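Local coordinates for thioesterase superfamily protein (PDB 2PRX) that probably hydrolyses thioesters, as a member of the HotDog-fold thioesterase superfamily, at residues Ser33-Glu38 with Ala74-Gln79; Leu65-Gly70 with Gly144-Val149. All coordinates share one frame; numbering follows the deposited sequence.

Interaction 1. Residues Ser33-Glu38 with Ala74-Gln79; sequences SYWRGE and ASAAAQ
Ala76 and Ala77, in the last turn of helix 59-78, meet the indole of Trp35 on strand 34-36, an outermost strand of the sheet within this chain. Along the helix, Ala74 faces other strands, packing on Phe95 and Val128, and its O receives the N-H of Ala78, so the helical bonding still runs past the contact. Ala76 then directs its CB at the indole. That methyl lies 3.8 Å from Trp35 NE1 and 3.9 Å from Trp35 CZ2, approaching the NE1-CE2-CZ2 side of the indole at a slant. Next, Ala77 contributes backbone rather than methyl, its N standing 4.0 Å from Trp35 CZ2. The side chain of Trp35 does not start out toward the helix; with CG anti to the carbonyl carbon (chi1 -80°) the indole reaches across to it. On its own side the ring has the carbonyl O of Glu38 in plane at its edge, 3.6 Å from Trp35 CZ3. With 103 Å² buried in total and no hydrogen bond bridging the segments, the chemistry is that of a small van der Waals contact between an exposed ring and two partly exposed alanines.

Interaction 2. Residues Leu65-Gly70 with Gly144-Val149; sequences LIDCHG and GHMVAV
Asp67 OD1 is hydrogen-bonded to Thr97 OG1 on strand 95-104 and is also met by the CE methyl of Met146, 3.9 Å away. This is the core of a HotDog fold: helix 59-78, the sausage, lies against the antiparallel sheet that wraps it, and here the axes of the two short segments come within 9.4 Å, with their directions 45° apart. The Asp67 side chain leaves the backbone heading away from the strand, yet its carboxylate comes round to the methyl, crossing the Met146 chain at a slant. Met146, a selenomethionine, accounts for most of what touches on the strand side. Its CG is anti to the backbone N (chi1 164°) and the chain runs out extended to SE, where the bend at chi3 (-79°) brings CE to 3.8 Å from the carbonyl O of Asp67. SE itself sits close against the backbone of Gly70, 3.2 Å from Gly70 C and 3.4 Å from Gly70 O, a tight approach to a residue with no side chain to intervene. All five touching residues are buried, and Asp67 also packs on Gly59 of the second subunit, which places this helix face beside the dimer interface. At the first residue of 144-149, Gly144 likewise presents bare backbone, and Ile66 CG2 lies 4.5 Å from Gly144 CA.

How the interactions relate
Interactions 1 and 2 sit about 12 Å apart, centre to centre, on one helix, 59-78, and both join it to the same antiparallel sheet. Interaction 2 uses the helix's middle and strand 142-150 deep in the chain; interaction 1 uses its C-terminal end and strand 34-36, at one edge of the sheet within this chain, at the surface. Their segments alternate along the chain: 33-38, 65-70, 74-79, then 144-149. Two direct links connect them, a probable hydrogen bond between Ser33 OG and His69 ND1 at 3.2 Å and a packing contact between Ala74 CB and Ala148 CB at 3.8 Å. Strands distant in sheet order thus both close on one helix, consistent with a HotDog sheet curving round its central helix.

Interaction 1. Residues Ser33-Glu38 with Ala74-Gln79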
ATOM      1  N   SER A  33      -2.787 -16.111   7.344  1.00 10.30           N
ATOM      2  CA  SER A  33      -1.461 -16.490   6.874  1.00  9.45           C
ATOM      3  C   SER A  33      -1.030 -17.745   7.654  1.00 11.52           C
ATOM      4  O   SER A  33      -1.488 -17.884   8.786  1.00 12.63           O
ATOM      5  CB  SER A  33      -0.437 -15.381   7.007  1.00 19.05           C
ATOM      6  OG  SER A  33      -0.942 -14.181   6.426  1.00 13.22           O
ATOM      7  N   TYR A  34      -0.235 -18.543   6.977  1.00 13.44           N
ATOM      8  CA  TYR A  34       0.167 -19.869   7.427  1.00 12.61           C
ATOM      9  C   TYR A  34       1.577 -20.209   6.961  1.00 16.97           C
ATOM     10  O   TYR A  34       2.068 -19.714   5.955  1.00 14.54           O
ATOM     11  CB  TYR A  34      -0.718 -20.997   6.864  1.00 12.49           C
ATOM     12  CG  TYR A  34      -2.189 -20.782   7.092  1.00 13.78           C
ATOM     13  CD1 TYR A  34      -2.974 -20.093   6.183  1.00 13.54           C
ATOM     14  CD2 TYR A  34      -2.791 -21.270   8.251  1.00 15.01           C
ATOM     15  CE1 TYR A  34      -4.322 -19.895   6.399  1.00 14.59           C
ATOM     16  CE2 TYR A  34      -4.139 -21.074   8.469  1.00 17.03           C
ATOM     17  CZ  TYR A  34      -4.904 -20.386   7.547  1.00 13.76           C
ATOM     18  OH  TYR A  34      -6.245 -20.209   7.803  1.00 15.46           O
ATOM     19  N   TRP A  35       2.205 -21.132   7.702  1.00 14.31           N
ATOM     20  CA  TRP A  35       3.462 -21.698   7.218  1.00 15.79           C
ATOM     21  C   TRP A  35       3.238 -22.567   5.984  1.00 16.54           C
ATOM     22  O   TRP A  35       2.290 -23.348   5.866  1.00 15.56           O
ATOM     23  CB  TRP A  35       4.143 -22.499   8.330  1.00 12.88           C
ATOM     24  CG  TRP A  35       4.899 -21.667   9.320  1.00 12.27           C
ATOM     25  CD1 TRP A  35       4.640 -21.417  10.635  1.00 12.60           C
ATOM     26  CD2 TRP A  35       6.096 -20.935   9.007  1.00  2.56           C
ATOM     27  NE1 TRP A  35       5.593 -20.598  11.173  1.00 11.46           N
ATOM     28  CE2 TRP A  35       6.500 -20.288  10.184  1.00 11.59           C
ATOM     29  CE3 TRP A  35       6.841 -20.805   7.824  1.00  3.85           C
ATOM     30  CZ2 TRP A  35       7.650 -19.491  10.223  1.00 11.43           C
ATOM     31  CZ3 TRP A  35       7.972 -20.011   7.875  1.00  7.36           C
ATOM     32  CH2 TRP A  35       8.352 -19.371   9.056  1.00  9.33           C
ATOM     33  N   ARG A  36       4.120 -22.433   5.020  1.00 11.97           N
ATOM     34  CA  ARG A  36       4.208 -23.305   3.861  1.00 18.90           C
ATOM     35  C   ARG A  36       5.621 -23.861   3.819  1.00 12.92           C
ATOM     36  O   ARG A  36       6.424 -23.580   2.942  1.00 16.31           O
ATOM     37  CB  ARG A  36       3.899 -22.566   2.566  1.00 26.63           C
ATOM     38  CG  ARG A  36       4.023 -23.400   1.304  1.00 31.36           C
ATOM     39  CD  ARG A  36       2.999 -22.951   0.263  1.00 33.81           C
ATOM     40  NE  ARG A  36       3.072 -23.769  -0.940  1.00 34.91           N
ATOM     41  CZ  ARG A  36       3.712 -23.530  -2.063  1.00 29.35           C
ATOM     42  NH1 ARG A  36       4.426 -22.430  -2.268  1.00 27.88           N
ATOM     43  NH2 ARG A  36       3.639 -24.424  -3.049  1.00 30.01           N
ATOM     44  N   GLY A  37       5.951 -24.659   4.841  1.00 20.62           N
ATOM     45  CA  GLY A  37       7.321 -25.144   4.915  1.00 18.75           C
ATOM     46  C   GLY A  37       8.213 -24.060   5.514  1.00 13.83           C
ATOM     47  O   GLY A  37       8.049 -23.741   6.688  1.00 14.76           O
ATOM     48  N   GLU A  38       9.131 -23.552   4.710  1.00  8.94           N
ATOM     49  CA  GLU A  38      10.096 -22.546   5.080  1.00 11.31           C
ATOM     50  C   GLU A  38       9.619 -21.158   4.632  1.00 12.81           C
ATOM     51  O   GLU A  38      10.166 -20.148   5.078  1.00 16.41           O
ATOM     52  CB  GLU A  38      11.432 -22.878   4.412  1.00 17.35           C
ATOM     53  CG  GLU A  38      12.026 -24.204   4.871  1.00 25.26           C
ATOM     54  CD  GLU A  38      12.005 -25.305   3.827  1.00 29.20           C
ATOM     55  OE1 GLU A  38      12.502 -25.083   2.711  1.00 26.37           O
ATOM     56  OE2 GLU A  38      11.474 -26.394   4.135  1.00 37.52           O
ATOM     57  N   ALA A  74       6.580 -12.041   9.352  1.00 16.71           N
ATOM     58  CA  ALA A  74       7.630 -11.588  10.254  1.00  8.41           C
ATOM     59  C   ALA A  74       7.462 -12.155  11.651  1.00  7.75           C
ATOM     60  O   ALA A  74       8.383 -12.752  12.219  1.00 14.13           O
ATOM     61  CB  ALA A  74       7.629 -10.049  10.273  1.00 11.85           C
ATOM     62  N   SER A  75       6.286 -11.988  12.241  1.00  9.76           N
ATOM     63  CA  SER A  75       6.058 -12.428  13.614  0.50  4.98           C
ATOM     64  C   SER A  75       6.285 -13.934  13.740  1.00  8.25           C
ATOM     65  O   SER A  75       6.895 -14.387  14.700  1.00 15.38           O
ATOM     66  CB  SER A  75       4.650 -12.076  14.082  0.50  7.91           C
ATOM     67  OG  SER A  75       4.617 -10.768  14.635  0.50 23.45           O
ATOM     68  N   ALA A  76       5.766 -14.680  12.763  1.00 10.88           N
ATOM     69  CA  ALA A  76       6.000 -16.134  12.876  1.00 14.14           C
ATOM     70  C   ALA A  76       7.485 -16.452  12.860  1.00 21.91           C
ATOM     71  O   ALA A  76       7.995 -17.165  13.730  1.00 24.90           O
ATOM     72  CB  ALA A  76       5.249 -16.871  11.772  1.00 15.98           C
ATOM     73  N   ALA A  77       8.215 -15.916  11.888  1.00 24.34           N
ATOM     74  CA  ALA A  77       9.645 -16.130  11.738  1.00 14.87           C
ATOM     75  C   ALA A  77      10.464 -15.770  12.969  1.00 25.55           C
ATOM     76  O   ALA A  77      11.351 -16.550  13.355  1.00 12.42           O
ATOM     77  CB  ALA A  77      10.168 -15.336  10.544  1.00 18.93           C
ATOM     78  N   ALA A  78      10.185 -14.609  13.565  1.00 22.36           N
ATOM     79  CA  ALA A  78      10.898 -14.256  14.786  1.00 17.63           C
ATOM     80  C   ALA A  78      10.609 -15.295  15.872  1.00 10.67           C
ATOM     81  O   ALA A  78      11.540 -15.704  16.560  1.00 22.95           O
ATOM     82  CB  ALA A  78      10.566 -12.860  15.267  1.00 15.65           C
ATOM     83  N   GLN A  79       9.348 -15.713  15.994  1.00  7.38           N
ATOM     84  CA  GLN A  79       9.066 -16.708  17.032  1.00 16.47           C
ATOM     85  C   GLN A  79       9.919 -17.966  16.870  1.00 24.29           C
ATOM     86  O   GLN A  79      10.013 -18.736  17.844  1.00 16.80           O
ATOM     87  CB  GLN A  79       7.585 -17.127  17.080  1.00 21.07           C
ATOM     88  CG  GLN A  79       7.219 -17.659  18.459  1.00 18.21           C
ATOM     89  CD  GLN A  79       5.980 -18.511  18.535  1.00 23.02           C
ATOM     90  OE1 GLN A  79       5.061 -18.406  17.726  1.00 27.97           O
ATOM     91  NE2 GLN A  79       5.965 -19.396  19.533  1.00 23.47           N
TER

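Interaction 2. Residues Leu65-Gly70 with Gly144-Val149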
ATOM      1  N   LEU A  65      -2.481  -6.208   1.339  1.00  5.09           N
ATOM      2  CA  LEU A  65      -2.322  -7.658   1.631  1.00  2.23           C
ATOM      3  C   LEU A  65      -0.866  -8.026   1.722  1.00  6.65           C
ATOM      4  O   LEU A  65      -0.432  -8.942   2.465  1.00 13.11           O
ATOM      5  CB  LEU A  65      -3.057  -8.474   0.571  1.00  2.84           C
ATOM      6  CG  LEU A  65      -4.570  -8.217   0.442  1.00  7.61           C
ATOM      7  CD1 LEU A  65      -5.116  -8.823  -0.834  1.00 10.63           C
ATOM      8  CD2 LEU A  65      -5.300  -8.768   1.659  1.00 11.59           C
ATOM      9  N   ILE A  66       0.035  -7.372   1.007  1.00  8.34           N
ATOM     10  CA  ILE A  66       1.453  -7.699   1.180  1.00 12.15           C
ATOM     11  C   ILE A  66       1.951  -7.307   2.569  1.00 17.16           C
ATOM     12  O   ILE A  66       2.701  -8.030   3.237  1.00 10.59           O
ATOM     13  CB  ILE A  66       2.296  -7.014   0.095  1.00  9.93           C
ATOM     14  CG1 ILE A  66       2.234  -7.728  -1.259  1.00 11.68           C
ATOM     15  CG2 ILE A  66       3.713  -6.826   0.578  1.00  9.16           C
ATOM     16  CD1 ILE A  66       2.529  -6.789  -2.410  1.00 16.66           C
ATOM     17  N   ASP A  67       1.510  -6.135   3.011  1.00 14.05           N
ATOM     18  CA  ASP A  67       1.845  -5.601   4.324  1.00 10.06           C
ATOM     19  C   ASP A  67       1.428  -6.538   5.445  1.00 14.69           C
ATOM     20  O   ASP A  67       2.192  -6.837   6.357  1.00 13.64           O
ATOM     21  CB  ASP A  67       1.149  -4.256   4.493  1.00  7.29           C
ATOM     22  CG  ASP A  67       1.403  -3.519   5.784  1.00 16.37           C
ATOM     23  OD1 ASP A  67       2.128  -4.026   6.654  1.00 41.05           O
ATOM     24  OD2 ASP A  67       0.861  -2.391   5.901  1.00 22.03           O
ATOM     25  N   CYS A  68       0.170  -6.994   5.400  1.00 11.99           N
ATOM     26  CA  CYS A  68      -0.242  -7.798   6.566  1.00 12.87           C
ATOM     27  C   CYS A  68       0.317  -9.200   6.401  1.00 13.27           C
ATOM     28  O   CYS A  68       0.607  -9.882   7.388  1.00 11.59           O
ATOM     29  CB  CYS A  68      -1.757  -7.753   6.742  1.00 14.20           C
ATOM     30  SG  CYS A  68      -2.435  -6.123   7.175  1.00 15.38           S
ATOM     31  N   HIS A  69       0.491  -9.677   5.168  1.00 11.94           N
ATOM     32  CA  HIS A  69       1.086 -11.025   5.073  1.00 13.37           C
ATOM     33  C   HIS A  69       2.540 -10.976   5.513  1.00 17.63           C
ATOM     34  O   HIS A  69       3.048 -11.907   6.140  1.00 13.13           O
ATOM     35  CB  HIS A  69       0.941 -11.558   3.654  1.00 15.11           C
ATOM     36  CG  HIS A  69       1.606 -12.891   3.432  1.00 11.13           C
ATOM     37  ND1 HIS A  69       1.178 -14.045   4.065  1.00 11.98           N
ATOM     38  CD2 HIS A  69       2.645 -13.245   2.658  1.00  5.66           C
ATOM     39  CE1 HIS A  69       1.951 -15.047   3.669  1.00  7.76           C
ATOM     40  NE2 HIS A  69       2.852 -14.602   2.813  1.00  7.78           N
ATOM     41  N   GLY A  70       3.220  -9.882   5.182  1.00 11.24           N
ATOM     42  CA  GLY A  70       4.641  -9.693   5.426  1.00  7.83           C
ATOM     43  C   GLY A  70       4.958  -9.538   6.900  1.00 11.83           C
ATOM     44  O   GLY A  70       5.981  -9.973   7.436  1.00 10.66           O
ATOM     45  N   GLY A 144       6.846  -7.452  -3.473  1.00 17.18           N
ATOM     46  CA  GLY A 144       7.073  -6.546  -2.364  1.00 17.57           C
ATOM     47  C   GLY A 144       8.309  -6.930  -1.554  1.00 14.04           C
ATOM     48  O   GLY A 144       8.608  -8.117  -1.399  1.00 20.13           O
ATOM     49  N   HIS A 145       9.035  -5.952  -1.060  1.00 11.28           N
ATOM     50  CA  HIS A 145      10.173  -6.035  -0.168  1.00 10.25           C
ATOM     51  C   HIS A 145       9.857  -5.299   1.130  1.00 14.24           C
ATOM     52  O   HIS A 145       9.541  -4.128   1.235  1.00  5.93           O
ATOM     53  CB  HIS A 145      11.491  -5.501  -0.753  1.00  9.93           C
ATOM     54  CG  HIS A 145      12.591  -5.482   0.280  1.00 20.63           C
ATOM     55  ND1 HIS A 145      13.344  -6.600   0.560  1.00 23.72           N
ATOM     56  CD2 HIS A 145      13.064  -4.520   1.108  1.00 19.10           C
ATOM     57  CE1 HIS A 145      14.229  -6.326   1.492  1.00 20.20           C
ATOM     58  NE2 HIS A 145      14.082  -5.063   1.852  1.00 23.32           N
HETATM   59  N   MSE A 146       9.980  -6.016   2.231  1.00  3.54           N
HETATM   60  CA  MSE A 146       9.605  -5.551   3.528  1.00  6.31           C
HETATM   61  C   MSE A 146      10.735  -5.693   4.545  1.00 16.71           C
HETATM   62  O   MSE A 146      11.433  -6.704   4.545  1.00 19.44           O
HETATM   63  CB  MSE A 146       8.392  -6.352   4.055  1.00  9.63           C
HETATM   64  CG  MSE A 146       8.232  -6.148   5.549  1.00 13.37           C
HETATM   65 SE   MSE A 146       6.580  -6.878   6.216  0.75 25.42          SE
HETATM   66  CE  MSE A 146       5.608  -5.338   5.562  1.00 16.08           C
ATOM     67  N   VAL A 147      10.883  -4.677   5.362  1.00 13.50           N
ATOM     68  CA  VAL A 147      11.658  -4.573   6.567  1.00 12.51           C
ATOM     69  C   VAL A 147      10.652  -4.362   7.704  1.00 15.12           C
ATOM     70  O   VAL A 147      10.091  -3.265   7.786  1.00 13.93           O
ATOM     71  CB  VAL A 147      12.660  -3.412   6.656  1.00  6.29           C
ATOM     72  CG1 VAL A 147      13.094  -3.295   8.116  1.00 24.62           C
ATOM     73  CG2 VAL A 147      13.834  -3.616   5.717  1.00 12.37           C
ATOM     74  N   ALA A 148      10.444  -5.404   8.495  1.00  6.98           N
ATOM     75  CA  ALA A 148       9.565  -5.349   9.632  1.00  7.50           C
ATOM     76  C   ALA A 148      10.370  -5.425  10.925  1.00 10.16           C
ATOM     77  O   ALA A 148      11.345  -6.158  11.099  1.00 26.38           O
ATOM     78  CB  ALA A 148       8.516  -6.447   9.558  1.00 13.36           C
ATOM     79  N   VAL A 149       9.960  -4.593  11.863  1.00  8.34           N
ATOM     80  CA  VAL A 149      10.583  -4.460  13.161  1.00  7.48           C
ATOM     81  C   VAL A 149       9.567  -4.697  14.263  1.00  7.39           C
ATOM     82  O   VAL A 149       8.361  -4.602  14.062  1.00  9.37           O
ATOM     83  CB  VAL A 149      11.174  -3.050  13.370  1.00  7.87           C
ATOM     84  CG1 VAL A 149      12.207  -2.751  12.299  1.00 12.73           C
ATOM     85  CG2 VAL A 149       9.987  -2.100  13.392  1.00 13.58           C
TER